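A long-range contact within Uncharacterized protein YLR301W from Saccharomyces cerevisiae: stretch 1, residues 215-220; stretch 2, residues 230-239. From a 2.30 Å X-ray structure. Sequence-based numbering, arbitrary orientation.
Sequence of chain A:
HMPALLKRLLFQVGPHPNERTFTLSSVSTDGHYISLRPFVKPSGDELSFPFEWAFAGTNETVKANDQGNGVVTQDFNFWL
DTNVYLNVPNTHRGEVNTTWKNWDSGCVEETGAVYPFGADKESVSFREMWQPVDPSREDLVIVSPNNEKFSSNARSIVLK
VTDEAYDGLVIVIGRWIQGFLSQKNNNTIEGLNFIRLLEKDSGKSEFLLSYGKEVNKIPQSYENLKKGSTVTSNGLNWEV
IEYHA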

# COMPACT_ATOMS: atom_id res chain seq x y z
N VAL A 215 5.80 -12.33 -27.94
CA VAL A 215 4.90 -11.30 -27.42
C VAL A 215 3.97 -10.67 -28.46
O VAL A 215 2.83 -10.32 -28.15
CB VAL A 215 5.70 -10.21 -26.69
CG1 VAL A 215 4.85 -8.98 -26.45
CG2 VAL A 215 6.27 -10.77 -25.38
N ASN A 216 4.43 -10.52 -29.70
CA ASN A 216 3.56 -9.98 -30.76
C ASN A 216 2.42 -10.93 -31.17
O ASN A 216 1.62 -10.59 -32.05
CB ASN A 216 4.36 -9.55 -32.00
CG ASN A 216 4.92 -10.73 -32.80
OD1 ASN A 216 5.14 -11.82 -32.27
ND2 ASN A 216 5.19 -10.50 -34.09
N LYS A 217 2.36 -12.11 -30.54
CA LYS A 217 1.24 -13.03 -30.78
C LYS A 217 0.18 -12.88 -29.68
O LYS A 217 -0.77 -13.67 -29.61
CB LYS A 217 1.71 -14.49 -30.84
CG LYS A 217 2.52 -14.89 -32.08
CD LYS A 217 3.02 -16.34 -31.90
CE LYS A 217 3.57 -16.97 -33.19
NZ LYS A 217 5.04 -16.77 -33.35
N ILE A 218 0.36 -11.88 -28.82
CA ILE A 218 -0.60 -11.58 -27.77
C ILE A 218 -1.39 -10.32 -28.10
O ILE A 218 -0.81 -9.25 -28.32
CB ILE A 218 0.09 -11.37 -26.43
CG1 ILE A 218 1.09 -12.51 -26.19
CG2 ILE A 218 -0.94 -11.29 -25.33
CD1 ILE A 218 1.62 -12.56 -24.77
N PRO A 219 -2.73 -10.44 -28.13
CA PRO A 219 -3.57 -9.30 -28.53
C PRO A 219 -3.38 -8.14 -27.54
O PRO A 219 -3.22 -8.38 -26.33
CB PRO A 219 -4.99 -9.87 -28.47
CG PRO A 219 -4.81 -11.39 -28.50
CD PRO A 219 -3.52 -11.63 -27.77
N GLN A 220 -3.36 -6.91 -28.05
CA GLN A 220 -3.01 -5.73 -27.26
C GLN A 220 -4.12 -4.68 -27.32
O GLN A 220 -3.98 -3.59 -26.77
CB GLN A 220 -1.69 -5.11 -27.79
CG GLN A 220 -0.42 -5.94 -27.52
CD GLN A 220 0.62 -5.83 -28.65
OE1 GLN A 220 0.80 -4.76 -29.27
NE2 GLN A 220 1.31 -6.95 -28.93
N THR A 230 -13.28 -14.49 -31.94
CA THR A 230 -11.94 -15.02 -32.14
C THR A 230 -11.02 -13.88 -32.58
O THR A 230 -11.33 -13.11 -33.50
CB THR A 230 -11.92 -16.17 -33.16
OG1 THR A 230 -12.46 -17.35 -32.55
CG2 THR A 230 -10.50 -16.43 -33.63
N VAL A 231 -9.91 -13.75 -31.88
CA VAL A 231 -8.94 -12.73 -32.23
C VAL A 231 -7.65 -13.40 -32.65
O VAL A 231 -7.12 -14.25 -31.91
CB VAL A 231 -8.68 -11.78 -31.05
CG1 VAL A 231 -7.60 -10.77 -31.42
CG2 VAL A 231 -9.98 -11.09 -30.66
N THR A 232 -7.16 -13.04 -33.83
CA THR A 232 -5.91 -13.61 -34.33
C THR A 232 -4.77 -12.57 -34.34
O THR A 232 -4.87 -11.50 -34.97
CB THR A 232 -6.07 -14.25 -35.72
OG1 THR A 232 -7.12 -15.23 -35.68
CG2 THR A 232 -4.76 -14.91 -36.16
N SER A 233 -3.71 -12.90 -33.62
CA SER A 233 -2.52 -12.06 -33.56
C SER A 233 -1.34 -12.84 -34.12
O SER A 233 -0.83 -13.76 -33.46
CB SER A 233 -2.23 -11.64 -32.11
OG SER A 233 -1.15 -10.74 -32.05
N ASN A 234 -0.91 -12.50 -35.34
CA ASN A 234 0.22 -13.18 -35.98
C ASN A 234 0.05 -14.69 -36.01
O ASN A 234 0.90 -15.44 -35.51
CB ASN A 234 1.55 -12.80 -35.29
CG ASN A 234 2.08 -11.45 -35.77
OD1 ASN A 234 2.23 -10.52 -34.98
ND2 ASN A 234 2.38 -11.35 -37.07
N GLY A 235 -1.06 -15.14 -36.58
CA GLY A 235 -1.31 -16.57 -36.71
C GLY A 235 -1.77 -17.30 -35.45
O GLY A 235 -2.22 -18.45 -35.53
N LEU A 236 -1.66 -16.65 -34.28
CA LEU A 236 -2.16 -17.25 -33.04
C LEU A 236 -3.60 -16.80 -32.73
O LEU A 236 -3.90 -15.60 -32.66
CB LEU A 236 -1.25 -16.92 -31.86
CG LEU A 236 -0.70 -18.09 -31.04
CD1 LEU A 236 -0.97 -17.89 -29.57
CD2 LEU A 236 -1.24 -19.44 -31.49
N ASN A 237 -4.49 -17.78 -32.56
CA ASN A 237 -5.89 -17.50 -32.26
C ASN A 237 -6.16 -17.45 -30.77
O ASN A 237 -5.67 -18.28 -30.00
CB ASN A 237 -6.80 -18.53 -32.92
CG ASN A 237 -6.77 -18.45 -34.43
OD1 ASN A 237 -6.23 -17.50 -35.00
ND2 ASN A 237 -7.35 -19.44 -35.09
N TRP A 238 -6.93 -16.46 -30.36
CA TRP A 238 -7.41 -16.37 -29.00
C TRP A 238 -8.91 -16.26 -29.07
O TRP A 238 -9.44 -15.70 -30.03
CB TRP A 238 -6.87 -15.13 -28.32
CG TRP A 238 -5.39 -15.10 -28.25
CD1 TRP A 238 -4.51 -14.97 -29.29
CD2 TRP A 238 -4.59 -15.20 -27.06
NE1 TRP A 238 -3.21 -15.00 -28.82
CE2 TRP A 238 -3.24 -15.13 -27.46
CE3 TRP A 238 -4.90 -15.35 -25.71
CZ2 TRP A 238 -2.19 -15.19 -26.53
CZ3 TRP A 238 -3.86 -15.42 -24.79
CH2 TRP A 238 -2.52 -15.34 -25.21
N GLU A 239 -9.57 -16.77 -28.03
CA GLU A 239 -11.01 -16.62 -27.88
C GLU A 239 -11.29 -15.67 -26.72
O GLU A 239 -10.68 -15.79 -25.64
CB GLU A 239 -11.65 -17.99 -27.60
CG GLU A 239 -13.18 -18.00 -27.71
CD GLU A 239 -13.82 -19.25 -27.09
OE1 GLU A 239 -15.05 -19.23 -26.85
OE2 GLU A 239 -13.08 -20.24 -26.84

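Stretch 2 is a β-hairpin whose strands, 230-233 and 236-239, are joined by a type I' turn from Ser 233 to Leu 236; stretch 1, a short 3-10 segment running into loop, lies across one face of it. The backbones come nearest at Lys 217 and Ser 233, whose CA atoms are 4.8 Å apart. Along the first strand the side chains alternate: Val 231 points toward stretch 1, where its CG1 lies 4.0 Å from Pro 219 CB in an apolar contact, whereas Thr 232 points away and its OG1 donates instead to Asn 237 OD1 across the hairpin (2.5 Å). Ser 233 faces the contact again. Its OG donates a hydrogen bond to Asn 216 O (2.8 Å), while its carbonyl O receives a CA-H...O contact from Lys 217 CA (3.5 Å). In the turn, Asn 234 lies against Lys 217, with CB 4.0 Å from the lysine CG. The aliphatic start of Lys 217 also covers Leu 236, CB to CB 4.0 Å. Buried Trp 238 satisfies its indole NH at the ring edge, NE1 donating to Lys 217 O (2.9 Å); over one face Pro 219 CD sits 3.5 Å from the five-membered ring centroid, in a CH-pi interaction. Ile 218 CG1 extends this apolar packing to Trp 238 CZ2 (4.2 Å).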